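Local coordinates for protein Cel44C (Paenibacillus polymyxa, PDB 2YIH) that hydrolyses the beta-1,4-glucan backbone of xyloglucan and cellulose as an endo-acting glycoside hydrolase, this chain being the family 44 catalytic part of a longer protein, at residues Ala90-Phe95 / Ser106-Pro111; Val139-Ala144 / Ser216-Ala221; Phe146-Asp151 / Phe162-Val167; Asn168-Ala173 / Ala177-Tyr182; Glu227-Val232 / Asp384-Asn389. The protein carries 8 engineered substitutions. All blocks are in the same frame, centred on the assembly; numbering follows the deposited sequence.

In the fold
From the N terminus, interaction 1 comes first: helix 90-102 turns straight back through a short connection onto strand 105-110. Interaction 2 then closes a loop of 71 residues, tying the segment after strand 135-139 to helix 205-222, and interactions 3 and 4 nest inside it. Interaction 3 folds a calcium-binding loop onto helix 159-170; interaction 4 leads that same helix into strand 181-184. Interaction 5 spans the longest gap, reaching across the barrel from strand 227-233 to the last strand, 387-390. Strands 105-110, 181-184 and 227-233 are neighbours in the barrel, so interactions 1, 4 and 5 share one sheet, with helices 90-102, 159-170 and 205-222 outside it.

Interaction 1. Residues Ala90-Phe95 / Ser106-Pro111; sequences AVVTSF and SLVTLP. Engineered in segment 90-95: Val92 (natural residue Thr). With EDO (1,2-ethanediol), chain N.
Val92 and Val108 meet tip to tip, CG1 against CG1 at 3.9 Å, where helix 90-102 lies against strand 105-110. Both valines hold CG1 opposite the backbone N (chi1 178° in Val92), which sends the two methyls toward each other; Val108 CG2 stands beside the pair, 4.1 Å from Val92 CG1. Val92 is an engineered residue, a threonine in the natural sequence.

One turn on, Phe95 also swings its ring away from its own N (chi1 169°) and lays one corner against the strand. Its CE2 comes 3.7 Å from Ser106 OG and 4.3 Å from Val108 CG2, both met obliquely. The serine hydroxyl is not left to the ring: it is hydrogen-bonded to Ser99 and His96, farther along the same helix, so a polar group buried under the aromatic corner is satisfied. Leu107 turns away from the helix and packs against Phe229 inside the barrel.

On the far side of the helix, Thr93 OG1 shares a hydrogen bond of 2.6 Å with O1 of an ethanediol, probably picked up from the crystallisation liquor. Phe162 of helix 159-170 packs on Val92 from the flank.

The axes of segments 90-95 and 106-110 approach to 10.2 Å and run nearly antiparallel, at 168°: this is the helix-to-strand half of a beta-alpha-beta crossover in the TIM barrel, helix 90-102 leading into strand 105-110, which lies parallel to strand 42-45.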
# COMPACT_ATOMS: atom_id res chain seq x y z
N ALA A 90 15.55 -17.50 -4.18
CA ALA A 90 16.51 -16.42 -3.88
C ALA A 90 15.93 -15.00 -4.03
O ALA A 90 16.30 -14.09 -3.28
CB ALA A 90 17.80 -16.58 -4.71
N VAL A 91 15.03 -14.77 -4.98
CA VAL A 91 14.43 -13.43 -5.06
C VAL A 91 13.69 -13.10 -3.75
O VAL A 91 13.80 -11.98 -3.20
CB VAL A 91 13.43 -13.31 -6.27
CG1 VAL A 91 12.51 -12.08 -6.13
CG2 VAL A 91 14.21 -13.22 -7.61
N VAL A 92 12.96 -14.09 -3.24
CA VAL A 92 12.14 -13.87 -2.05
C VAL A 92 12.99 -13.83 -0.78
O VAL A 92 12.77 -12.99 0.11
CB VAL A 92 11.04 -14.88 -1.93
CG1 VAL A 92 10.23 -14.64 -0.62
CG2 VAL A 92 10.11 -14.75 -3.15
N THR A 93 13.95 -14.74 -0.66
CA THR A 93 14.82 -14.73 0.51
C THR A 93 15.72 -13.50 0.54
O THR A 93 15.95 -12.92 1.63
CB THR A 93 15.66 -16.04 0.66
OG1 THR A 93 16.58 -16.17 -0.45
CG2 THR A 93 14.73 -17.25 0.76
N SER A 94 16.24 -13.07 -0.61
CA SER A 94 17.02 -11.84 -0.61
C SER A 94 16.14 -10.63 -0.18
O SER A 94 16.57 -9.77 0.61
CB SER A 94 17.69 -11.62 -1.98
OG SER A 94 18.48 -10.42 -1.97
N PHE A 95 14.90 -10.61 -0.66
CA PHE A 95 13.94 -9.57 -0.29
C PHE A 95 13.71 -9.61 1.22
O PHE A 95 13.76 -8.58 1.90
CB PHE A 95 12.60 -9.82 -1.05
CG PHE A 95 11.45 -8.96 -0.57
CD1 PHE A 95 11.37 -7.61 -0.91
CD2 PHE A 95 10.47 -9.50 0.28
CE1 PHE A 95 10.26 -6.83 -0.49
CE2 PHE A 95 9.43 -8.72 0.79
CZ PHE A 95 9.32 -7.38 0.40
N SER A 106 7.36 -8.14 5.97
CA SER A 106 7.41 -8.54 4.57
C SER A 106 6.07 -9.11 4.15
O SER A 106 5.60 -10.08 4.74
CB SER A 106 8.45 -9.67 4.36
OG SER A 106 9.78 -9.16 4.46
N LEU A 107 5.53 -8.57 3.06
CA LEU A 107 4.35 -9.14 2.39
C LEU A 107 4.80 -9.74 1.08
O LEU A 107 5.31 -9.04 0.23
CB LEU A 107 3.34 -8.02 2.11
CG LEU A 107 2.08 -8.37 1.29
CD1 LEU A 107 1.30 -9.56 1.94
CD2 LEU A 107 1.18 -7.13 1.20
N VAL A 108 4.64 -11.06 0.95
CA VAL A 108 5.12 -11.80 -0.21
C VAL A 108 3.92 -12.35 -1.03
O VAL A 108 3.07 -13.07 -0.52
CB VAL A 108 6.00 -12.98 0.30
CG1 VAL A 108 6.40 -13.92 -0.85
CG2 VAL A 108 7.25 -12.42 1.04
N THR A 109 3.90 -12.04 -2.31
CA THR A 109 2.82 -12.54 -3.17
C THR A 109 3.07 -14.00 -3.55
O THR A 109 4.21 -14.38 -3.88
CB THR A 109 2.78 -11.69 -4.45
OG1 THR A 109 2.51 -10.33 -4.06
CG2 THR A 109 1.65 -12.13 -5.42
N LEU A 110 1.97 -14.75 -3.63
CA LEU A 110 1.98 -16.18 -4.03
C LEU A 110 1.15 -16.26 -5.30
O LEU A 110 0.28 -15.40 -5.52
CB LEU A 110 1.33 -17.04 -2.94
CG LEU A 110 2.10 -17.01 -1.61
CD1 LEU A 110 1.39 -17.91 -0.62
CD2 LEU A 110 3.52 -17.50 -1.83
N PRO A 111 1.42 -17.26 -6.15
CA PRO A 111 0.76 -17.27 -7.47
C PRO A 111 -0.62 -17.97 -7.42
O PRO A 111 -0.75 -19.02 -6.77
CB PRO A 111 1.71 -18.12 -8.33
CG PRO A 111 2.32 -19.10 -7.32
CD PRO A 111 2.49 -18.28 -6.02
C1 EDO N . 19.50 -15.36 -0.66
O1 EDO N . 18.78 -15.12 0.56
C2 EDO N . 20.34 -14.17 -1.11
O2 EDO N . 20.48 -14.27 -2.53

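Interaction 2. Residues Val139-Ala144 / Ser216-Ala221; sequences VNAKNA and SKAVKA
Ala218 presses its methyl against the backbone of Asn140, CB lying 3.4 Å from Asn140 O and 3.8 Å from Asn140 CB. Ala141 adds a looser touch, its CB 4.4 Å from the same methyl. The single methyl of Ala218 is therefore what segment 216-221 offers to the loop, and its small size is consistent with the close approach of the two chains, the CA atoms of Ala141 and Ala218 being 5.6 Å apart.

Asn140 places CG opposite its carbonyl carbon (chi1 -71°), and this carries the amide along the helix, where ND2 is hydrogen-bonded to Ser214, one turn before Ala218. Helix 205-222 is one of the outer helices of the TIM barrel, leading into strand 227-233, and the loop that follows strand 135-139 belongs to an excursion on the outside of that barrel.

Farther out, the loop is also held by helix 159-170: Lys142 N is bonded to the Asp160 carboxylate, and Lys142 NZ forms a salt bridge with Glu161. Helix 205-222 has its own anchors toward the barrel, with Ser216 OG bonded to the carbonyl of Leu277 and Lys220 NZ paired with Asp279.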
# COMPACT_ATOMS: atom_id res chain seq x y z
N VAL A 139 0.45 -25.88 -8.13
CA VAL A 139 -0.36 -26.77 -7.30
C VAL A 139 -0.22 -26.24 -5.88
O VAL A 139 0.91 -26.01 -5.42
CB VAL A 139 0.19 -28.23 -7.40
CG1 VAL A 139 -0.47 -29.17 -6.40
CG2 VAL A 139 0.02 -28.75 -8.88
N ASN A 140 -1.35 -26.06 -5.21
CA ASN A 140 -1.33 -25.39 -3.92
C ASN A 140 -0.77 -26.28 -2.84
O ASN A 140 0.06 -25.82 -2.01
CB ASN A 140 -2.72 -24.91 -3.54
CG ASN A 140 -3.15 -23.75 -4.40
OD1 ASN A 140 -2.31 -22.98 -4.89
ND2 ASN A 140 -4.44 -23.66 -4.64
N ALA A 141 -1.20 -27.54 -2.83
CA ALA A 141 -0.77 -28.52 -1.80
C ALA A 141 -0.10 -29.76 -2.42
O ALA A 141 -0.74 -30.52 -3.18
CB ALA A 141 -1.96 -28.93 -0.91
N LYS A 142 1.18 -29.94 -2.13
CA LYS A 142 1.98 -30.99 -2.74
C LYS A 142 1.48 -32.39 -2.38
O LYS A 142 1.51 -33.31 -3.23
CB LYS A 142 3.46 -30.85 -2.31
CG LYS A 142 4.40 -31.74 -3.10
CD LYS A 142 5.86 -31.62 -2.61
CE LYS A 142 6.78 -32.35 -3.62
NZ LYS A 142 8.21 -32.42 -3.08
N ASN A 143 1.02 -32.55 -1.14
CA ASN A 143 0.63 -33.90 -0.67
C ASN A 143 1.72 -34.96 -0.90
O ASN A 143 1.46 -36.08 -1.35
CB ASN A 143 -0.74 -34.34 -1.27
CG ASN A 143 -1.90 -33.43 -0.84
OD1 ASN A 143 -2.85 -33.19 -1.62
ND2 ASN A 143 -1.79 -32.86 0.33
N ALA A 144 2.96 -34.58 -0.61
CA ALA A 144 4.12 -35.48 -0.73
C ALA A 144 5.20 -34.83 0.11
O ALA A 144 5.09 -33.63 0.41
CB ALA A 144 4.57 -35.60 -2.20
N SER A 216 -5.40 -20.26 0.20
CA SER A 216 -5.32 -19.82 1.58
C SER A 216 -5.25 -21.03 2.50
O SER A 216 -4.40 -21.08 3.40
CB SER A 216 -6.52 -18.95 1.98
OG SER A 216 -6.29 -18.42 3.29
N LYS A 217 -6.08 -22.04 2.23
CA LYS A 217 -6.01 -23.28 3.04
C LYS A 217 -4.62 -23.89 3.02
O LYS A 217 -4.12 -24.33 4.07
CB LYS A 217 -7.00 -24.32 2.53
CG LYS A 217 -8.40 -23.97 2.93
CD LYS A 217 -9.39 -24.76 2.08
CE LYS A 217 -9.10 -26.24 2.08
NZ LYS A 217 -10.26 -26.95 1.41
N ALA A 218 -4.03 -23.97 1.84
CA ALA A 218 -2.70 -24.56 1.72
C ALA A 218 -1.66 -23.80 2.52
O ALA A 218 -0.79 -24.40 3.10
CB ALA A 218 -2.27 -24.68 0.25
N VAL A 219 -1.73 -22.48 2.48
CA VAL A 219 -0.78 -21.65 3.23
C VAL A 219 -0.96 -21.83 4.75
O VAL A 219 0.02 -21.97 5.48
CB VAL A 219 -0.98 -20.17 2.87
CG1 VAL A 219 -0.07 -19.25 3.77
CG2 VAL A 219 -0.67 -19.98 1.35
N LYS A 220 -2.21 -21.75 5.19
CA LYS A 220 -2.54 -21.75 6.61
C LYS A 220 -2.20 -23.11 7.19
O LYS A 220 -1.95 -23.25 8.40
CB LYS A 220 -4.03 -21.42 6.80
CG LYS A 220 -4.41 -19.99 6.49
CD LYS A 220 -3.82 -19.03 7.47
CE LYS A 220 -4.51 -17.66 7.33
NZ LYS A 220 -4.32 -16.80 8.55
N ALA A 221 -2.17 -24.15 6.34
CA ALA A 221 -1.75 -25.49 6.81
C ALA A 221 -0.26 -25.55 7.17
O ALA A 221 0.18 -26.35 8.00
CB ALA A 221 -2.13 -26.60 5.80

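Interaction 3. Residues Phe146-Asp151 / Phe162-Val167; sequences FQLQPD and FVHFLV. With CA (calcium ion), chain C; SO4 (sulfate ion), chain F.
Phe146 and His164 form an offset stack that pins the calcium-binding loop to helix 159-170, an outer helix of the TIM barrel. The ring centroids lie 4.7 Å apart, with planes inclined by 30°. Phe146 CD2 sits over one face of the imidazole, 3.5 Å from His164 CG. Each CB also rides above the other ring as a CH-pi contact: Phe146 CB over the imidazole, His164 CB over the phenyl face, 4.1 Å from its centroid. The histidine reaches this place because its CG is turned opposite the backbone N (chi1 169°).

An alanine here in place of His164 would keep CB over the phenyl but lose the imidazole, and is likely to leave Phe146 CB and CD2 without the ring they lie on, and a gap beside Leu148 CD2.

Leu148 works on the next part of the helix: its CD2 meets the His164 ring obliquely, 4.1 Å from His164 CD2, the two side chains crossing at about a right angle, while its carbonyl O lies 3.6 Å from Phe165 CD1. On the outer side, a sulfate, probably from the crystallisation liquor, accepts a nearly straight bond from Leu148 N (171° at the hydrogen) and a weak one from Gln149 N.

Segment 146-151 ends at the metal site that Glu56, Asp154 and Tyr156 help to build, where Asp151 gives its backbone O to the calcium at 2.3 Å.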
# COMPACT_ATOMS: atom_id res chain seq x y z
N PHE A 146 8.00 -32.66 1.41
CA PHE A 146 8.57 -31.42 0.91
C PHE A 146 10.08 -31.55 0.67
O PHE A 146 10.78 -32.21 1.43
CB PHE A 146 8.33 -30.28 1.90
CG PHE A 146 6.90 -29.89 2.07
CD1 PHE A 146 6.07 -29.68 0.95
CD2 PHE A 146 6.37 -29.74 3.34
CE1 PHE A 146 4.76 -29.29 1.13
CE2 PHE A 146 5.06 -29.34 3.51
CZ PHE A 146 4.24 -29.15 2.39
N GLN A 147 10.58 -30.86 -0.35
CA GLN A 147 11.99 -30.79 -0.63
C GLN A 147 12.43 -29.35 -0.43
O GLN A 147 11.81 -28.43 -0.95
CB GLN A 147 12.26 -31.23 -2.09
CG GLN A 147 11.74 -32.66 -2.43
CD GLN A 147 11.66 -32.92 -3.95
OE1 GLN A 147 10.63 -32.66 -4.62
NE2 GLN A 147 12.77 -33.40 -4.52
N LEU A 148 13.52 -29.13 0.29
CA LEU A 148 14.14 -27.80 0.31
C LEU A 148 14.83 -27.46 -1.00
O LEU A 148 14.98 -26.28 -1.32
CB LEU A 148 15.13 -27.67 1.48
CG LEU A 148 14.50 -27.77 2.87
CD1 LEU A 148 15.59 -27.64 3.94
CD2 LEU A 148 13.41 -26.72 3.11
N GLN A 149 15.22 -28.49 -1.75
CA GLN A 149 15.77 -28.34 -3.10
C GLN A 149 14.68 -28.90 -4.04
O GLN A 149 14.58 -30.13 -4.19
CB GLN A 149 17.09 -29.15 -3.28
CG GLN A 149 18.25 -28.71 -2.35
CD GLN A 149 19.22 -29.85 -2.02
OE1 GLN A 149 19.22 -30.37 -0.90
NE2 GLN A 149 20.03 -30.26 -3.00
N PRO A 150 13.79 -28.04 -4.55
CA PRO A 150 12.63 -28.57 -5.28
C PRO A 150 13.02 -29.24 -6.59
O PRO A 150 14.12 -29.02 -7.12
CB PRO A 150 11.78 -27.32 -5.55
CG PRO A 150 12.81 -26.18 -5.62
CD PRO A 150 13.80 -26.55 -4.52
N ASP A 151 12.09 -30.04 -7.11
CA ASP A 151 12.34 -30.77 -8.36
C ASP A 151 12.28 -29.77 -9.51
O ASP A 151 11.20 -29.25 -9.82
CB ASP A 151 11.28 -31.85 -8.52
CG ASP A 151 11.59 -32.83 -9.63
OD1 ASP A 151 12.28 -32.46 -10.60
OD2 ASP A 151 11.11 -33.98 -9.52
N PHE A 162 6.89 -24.09 -1.07
CA PHE A 162 7.60 -22.84 -0.97
C PHE A 162 7.40 -22.23 0.43
O PHE A 162 8.34 -21.67 1.02
CB PHE A 162 7.07 -21.90 -2.05
CG PHE A 162 7.65 -20.51 -1.97
CD1 PHE A 162 9.04 -20.33 -1.94
CD2 PHE A 162 6.82 -19.42 -1.86
CE1 PHE A 162 9.58 -19.05 -1.88
CE2 PHE A 162 7.36 -18.12 -1.79
CZ PHE A 162 8.73 -17.96 -1.83
N VAL A 163 6.16 -22.22 0.90
CA VAL A 163 5.92 -21.68 2.24
C VAL A 163 6.69 -22.49 3.30
O VAL A 163 7.31 -21.93 4.21
CB VAL A 163 4.41 -21.57 2.60
CG1 VAL A 163 4.23 -20.98 4.04
CG2 VAL A 163 3.70 -20.68 1.58
N HIS A 164 6.71 -23.81 3.14
CA HIS A 164 7.53 -24.62 4.04
C HIS A 164 9.02 -24.24 4.01
O HIS A 164 9.69 -24.25 5.06
CB HIS A 164 7.33 -26.12 3.71
CG HIS A 164 8.31 -27.03 4.39
ND1 HIS A 164 8.05 -27.60 5.62
CD2 HIS A 164 9.52 -27.48 4.00
CE1 HIS A 164 9.09 -28.35 5.97
NE2 HIS A 164 10.00 -28.29 5.01
N PHE A 165 9.55 -23.99 2.81
CA PHE A 165 10.92 -23.54 2.60
C PHE A 165 11.22 -22.25 3.38
O PHE A 165 12.26 -22.15 4.04
CB PHE A 165 11.19 -23.37 1.09
CG PHE A 165 12.49 -22.72 0.75
CD1 PHE A 165 13.65 -23.48 0.57
CD2 PHE A 165 12.56 -21.33 0.53
CE1 PHE A 165 14.88 -22.86 0.24
CE2 PHE A 165 13.76 -20.72 0.14
CZ PHE A 165 14.91 -21.48 0.03
N LEU A 166 10.31 -21.28 3.30
CA LEU A 166 10.46 -20.01 4.03
C LEU A 166 10.42 -20.25 5.54
O LEU A 166 11.28 -19.72 6.29
CB LEU A 166 9.35 -19.04 3.62
CG LEU A 166 9.47 -18.57 2.16
CD1 LEU A 166 8.27 -17.64 1.88
CD2 LEU A 166 10.80 -17.82 1.94
N VAL A 167 9.47 -21.06 5.99
CA VAL A 167 9.33 -21.31 7.43
C VAL A 167 10.56 -22.07 7.95
O VAL A 167 11.02 -21.85 9.08
CB VAL A 167 8.01 -22.05 7.73
CG1 VAL A 167 7.97 -22.62 9.19
CG2 VAL A 167 6.80 -21.11 7.47
CA CA C . 9.11 -28.25 -9.95
S SO4 F . 15.81 -31.75 0.54
O1 SO4 F . 14.88 -31.31 1.59
O2 SO4 F . 16.24 -33.12 0.77
O3 SO4 F . 15.19 -31.67 -0.78
O4 SO4 F . 16.99 -30.89 0.52
O HOH W 1 8.31 -29.79 -8.20
O HOH W 2 9.62 -27.65 -12.20

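Interaction 4. Residues Asn168-Ala173 / Ala177-Tyr182; sequences NKYGTA and AGVKGY
Lys180 reaches back to Ala173 across the tight connection between helix 159-170 and strand 181-184, one of the alpha-beta loops of the TIM barrel, from an outer helix back to the next strand. Its CB sets out alongside the other segment, with CG opposite the carbonyl carbon. CG already lies 3.6 Å from Ala173 O; the chain then runs extended through CD to CE, which lies 3.7 Å from Ala173 O, and bends at the last torsion (chi4 41°). That bend brings NZ round to donate a hydrogen bond of 3.0 Å to Ala173 O. The donor is tilted 16° from the carbonyl plane, and the C=O...N angle is 159°. Ala173 CB rests 3.5 Å from Val179 O.

At the helix end, Tyr170 packs its CB near Ala177 O, and its CD2 meets Val179 CG2 obliquely. Its hydroxyl is held outside the pair by Asp97, and the His96 ring meets the Tyr170 ring edge-to-face, so helix 90-102 covers this corner.

Gly171 leaves the helix with positive phi, where a side chain would jam against the preceding carbonyl. Gly178 is just as constrained, since a CB there would run into Thr172 O and Ala173 N. Lacking one, its CA approaches Thr172 O to 3.4 Å in a CA-H...O contact. A water bridges the two segments, donating to Gly171 O at 2.7 Å and accepting from Val179 N at 2.9 Å.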
# COMPACT_ATOMS: atom_id res chain seq x y z
N ASN A 168 11.09 -22.97 7.12
CA ASN A 168 12.29 -23.71 7.51
C ASN A 168 13.47 -22.75 7.72
O ASN A 168 14.29 -22.93 8.64
CB ASN A 168 12.63 -24.76 6.44
CG ASN A 168 13.96 -25.44 6.68
OD1 ASN A 168 14.97 -25.08 6.09
ND2 ASN A 168 13.97 -26.39 7.59
N LYS A 169 13.56 -21.72 6.89
CA LYS A 169 14.66 -20.77 6.98
C LYS A 169 14.48 -19.73 8.09
O LYS A 169 15.46 -19.31 8.77
CB LYS A 169 14.86 -20.08 5.62
CG LYS A 169 16.09 -19.18 5.55
CD LYS A 169 16.36 -18.75 4.12
CE LYS A 169 17.34 -17.59 4.04
NZ LYS A 169 18.76 -18.00 4.32
N TYR A 170 13.24 -19.25 8.27
CA TYR A 170 13.00 -18.02 9.03
C TYR A 170 12.18 -18.22 10.28
O TYR A 170 12.02 -17.29 11.06
CB TYR A 170 12.27 -17.01 8.16
CG TYR A 170 13.12 -16.51 7.01
CD1 TYR A 170 14.29 -15.78 7.23
CD2 TYR A 170 12.72 -16.72 5.70
CE1 TYR A 170 15.08 -15.33 6.16
CE2 TYR A 170 13.48 -16.25 4.63
CZ TYR A 170 14.67 -15.57 4.86
OH TYR A 170 15.39 -15.06 3.79
N GLY A 171 11.58 -19.41 10.41
CA GLY A 171 10.53 -19.63 11.41
C GLY A 171 9.16 -19.16 10.95
O GLY A 171 9.02 -18.64 9.81
N THR A 172 8.16 -19.30 11.81
CA THR A 172 6.80 -18.92 11.42
C THR A 172 6.55 -17.41 11.57
O THR A 172 7.33 -16.69 12.22
CB THR A 172 5.75 -19.67 12.24
OG1 THR A 172 5.90 -19.33 13.63
CG2 THR A 172 5.91 -21.17 12.06
N ALA A 173 5.44 -16.95 11.01
CA ALA A 173 5.06 -15.54 11.06
C ALA A 173 5.04 -14.97 12.48
O ALA A 173 5.32 -13.79 12.68
CB ALA A 173 3.69 -15.34 10.42
N ALA A 177 11.52 -13.34 13.08
CA ALA A 177 12.20 -13.41 11.80
C ALA A 177 11.29 -13.91 10.68
O ALA A 177 11.70 -13.93 9.53
CB ALA A 177 13.43 -14.31 11.91
N GLY A 178 10.06 -14.27 11.02
CA GLY A 178 9.20 -14.95 10.04
C GLY A 178 8.67 -14.00 8.98
O GLY A 178 8.58 -12.78 9.20
N VAL A 179 8.32 -14.57 7.83
CA VAL A 179 7.58 -13.82 6.80
C VAL A 179 6.15 -13.70 7.30
O VAL A 179 5.50 -14.70 7.55
CB VAL A 179 7.63 -14.57 5.46
CG1 VAL A 179 6.72 -13.88 4.40
CG2 VAL A 179 9.06 -14.65 4.97
N LYS A 180 5.64 -12.48 7.42
CA LYS A 180 4.38 -12.28 8.13
C LYS A 180 3.13 -12.32 7.28
O LYS A 180 2.04 -12.63 7.78
CB LYS A 180 4.44 -10.97 8.91
CG LYS A 180 5.30 -11.15 10.19
CD LYS A 180 5.48 -9.85 10.94
CE LYS A 180 5.85 -10.10 12.41
NZ LYS A 180 6.85 -11.21 12.57
N GLY A 181 3.25 -11.88 6.03
CA GLY A 181 2.08 -11.77 5.16
C GLY A 181 2.26 -12.42 3.79
O GLY A 181 3.33 -12.34 3.19
N TYR A 182 1.17 -13.02 3.29
CA TYR A 182 1.17 -13.57 1.93
C TYR A 182 -0.04 -13.03 1.21
O TYR A 182 -1.13 -12.99 1.80
CB TYR A 182 1.09 -15.12 1.91
CG TYR A 182 2.30 -15.77 2.53
CD1 TYR A 182 3.51 -15.83 1.86
CD2 TYR A 182 2.25 -16.27 3.83
CE1 TYR A 182 4.64 -16.37 2.47
CE2 TYR A 182 3.37 -16.85 4.44
CZ TYR A 182 4.53 -16.94 3.72
OH TYR A 182 5.65 -17.49 4.31
O HOH W 3 8.42 -17.44 7.41

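Interaction 5. Residues Glu227-Val232 / Asp384-Asn389; sequences EVFGPV and DVYMAN. Unlike the reference sequence in segment 227-232: Val228 (reference Ile).
Glu227 and Tyr386 reach toward each other from opposite sides across one end of the TIM barrel, between strand 227-233 and the approach to strand 387-390. The close part of the contact is polar, and both residues are partly exposed at this barrel end. Tyr386 OH donates to Glu227 OE1 over 2.6 Å, meeting the oxygen on its syn side and 15° out of the carboxylate plane. Carboxylate and phenol planes stand almost perpendicular, at 87°, and the acid comes in at the ring edge. Glu227 gets there with its chain extended beyond CG.

The same carboxylate has further partners: OE2 forms a salt bridge with Lys353, and OE1 also accepts from Tyr105 OH. This network probably favours the charged form of the acid. A glutamine in its place would remove the negative charge and is likely to leave Lys353 without its ionic mate.

Farther into the barrel, Phe229 and Met387 are buried, yet the fit is wider and apolar. Their CA atoms are 10.6 Å apart, so side chains alone bridge the interior. Phe229 CZ only grazes the edge of the Tyr386 ring, 4.3 Å from CE2. Leu107 and Ala355 of other barrel strands also pack against Phe229. Met387, extended through chi1 and chi2 (174°), carries its sulfur obliquely beside the Phe229 ring in a Met-aromatic contact, SD lying 3.8 Å from Phe229 CE2; the bend at chi3 turns Met387 CE to 4.1 Å from Phe229 CZ.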
# COMPACT_ATOMS: atom_id res chain seq x y z
N GLU A 227 -0.55 -13.86 7.78
CA GLU A 227 -1.72 -13.08 7.37
C GLU A 227 -1.91 -13.19 5.88
O GLU A 227 -0.98 -12.93 5.12
CB GLU A 227 -1.52 -11.62 7.75
CG GLU A 227 -1.45 -11.45 9.28
CD GLU A 227 -1.31 -10.00 9.69
OE1 GLU A 227 -0.42 -9.32 9.18
OE2 GLU A 227 -2.22 -9.49 10.41
N VAL A 228 -3.11 -13.58 5.47
CA VAL A 228 -3.43 -13.73 4.03
C VAL A 228 -4.17 -12.49 3.55
O VAL A 228 -5.21 -12.10 4.13
CB VAL A 228 -4.25 -15.03 3.78
CG1 VAL A 228 -4.95 -15.03 2.38
CG2 VAL A 228 -3.32 -16.27 3.98
N PHE A 229 -3.66 -11.90 2.46
CA PHE A 229 -4.19 -10.63 1.92
C PHE A 229 -4.89 -10.95 0.59
O PHE A 229 -4.30 -11.65 -0.27
CB PHE A 229 -3.03 -9.71 1.54
CG PHE A 229 -2.34 -9.05 2.70
CD1 PHE A 229 -1.75 -9.82 3.72
CD2 PHE A 229 -2.23 -7.67 2.74
CE1 PHE A 229 -1.07 -9.20 4.78
CE2 PHE A 229 -1.53 -7.03 3.76
CZ PHE A 229 -0.95 -7.81 4.78
N GLY A 230 -6.11 -10.45 0.44
CA GLY A 230 -6.82 -10.59 -0.85
C GLY A 230 -7.92 -9.56 -0.94
O GLY A 230 -8.32 -9.02 0.08
N PRO A 231 -8.51 -9.36 -2.14
CA PRO A 231 -8.18 -9.99 -3.41
C PRO A 231 -7.19 -9.19 -4.24
O PRO A 231 -6.93 -9.57 -5.39
CB PRO A 231 -9.55 -10.07 -4.14
CG PRO A 231 -10.56 -9.18 -3.29
CD PRO A 231 -9.66 -8.46 -2.27
N VAL A 232 -6.57 -8.15 -3.66
CA VAL A 232 -5.52 -7.36 -4.35
C VAL A 232 -6.11 -6.66 -5.60
O VAL A 232 -5.58 -6.76 -6.73
CB VAL A 232 -4.26 -8.25 -4.71
CG1 VAL A 232 -3.02 -7.37 -4.89
CG2 VAL A 232 -3.97 -9.29 -3.58
N ASP A 384 -7.85 3.96 10.16
CA ASP A 384 -7.95 2.52 10.41
C ASP A 384 -7.41 1.69 9.26
O ASP A 384 -7.96 0.62 8.95
CB ASP A 384 -9.40 2.10 10.74
CG ASP A 384 -9.93 2.83 12.00
OD1 ASP A 384 -9.43 2.56 13.10
OD2 ASP A 384 -10.78 3.74 11.86
N VAL A 385 -6.41 2.21 8.56
CA VAL A 385 -5.74 1.41 7.53
C VAL A 385 -4.55 0.67 8.14
O VAL A 385 -3.73 1.27 8.83
CB VAL A 385 -5.30 2.30 6.35
CG1 VAL A 385 -4.50 1.48 5.31
CG2 VAL A 385 -6.55 2.95 5.72
N TYR A 386 -4.51 -0.64 7.95
CA TYR A 386 -3.47 -1.46 8.56
C TYR A 386 -2.11 -1.33 7.85
O TYR A 386 -1.07 -1.33 8.49
CB TYR A 386 -3.93 -2.92 8.50
CG TYR A 386 -2.94 -3.95 8.99
CD1 TYR A 386 -2.45 -3.92 10.29
CD2 TYR A 386 -2.60 -5.05 8.19
CE1 TYR A 386 -1.55 -4.89 10.77
CE2 TYR A 386 -1.73 -6.04 8.65
CZ TYR A 386 -1.23 -5.98 9.95
OH TYR A 386 -0.38 -6.98 10.40
N MET A 387 -2.13 -1.26 6.53
CA MET A 387 -0.88 -1.33 5.77
C MET A 387 -1.09 -0.59 4.46
O MET A 387 -2.21 -0.63 3.88
CB MET A 387 -0.46 -2.79 5.53
CG MET A 387 0.86 -2.95 4.75
SD MET A 387 1.28 -4.72 4.72
CE MET A 387 1.66 -5.06 6.44
N ALA A 388 -0.05 0.10 3.99
CA ALA A 388 -0.17 0.82 2.71
C ALA A 388 1.20 0.85 2.09
O ALA A 388 2.17 1.12 2.78
CB ALA A 388 -0.68 2.28 2.91
N ASN A 389 1.26 0.63 0.77
CA ASN A 389 2.55 0.47 0.06
C ASN A 389 2.54 1.31 -1.23
O ASN A 389 1.78 1.06 -2.16
CB ASN A 389 2.82 -1.03 -0.27
CG ASN A 389 2.80 -1.90 0.96
OD1 ASN A 389 3.87 -2.24 1.56
ND2 ASN A 389 1.61 -2.29 1.37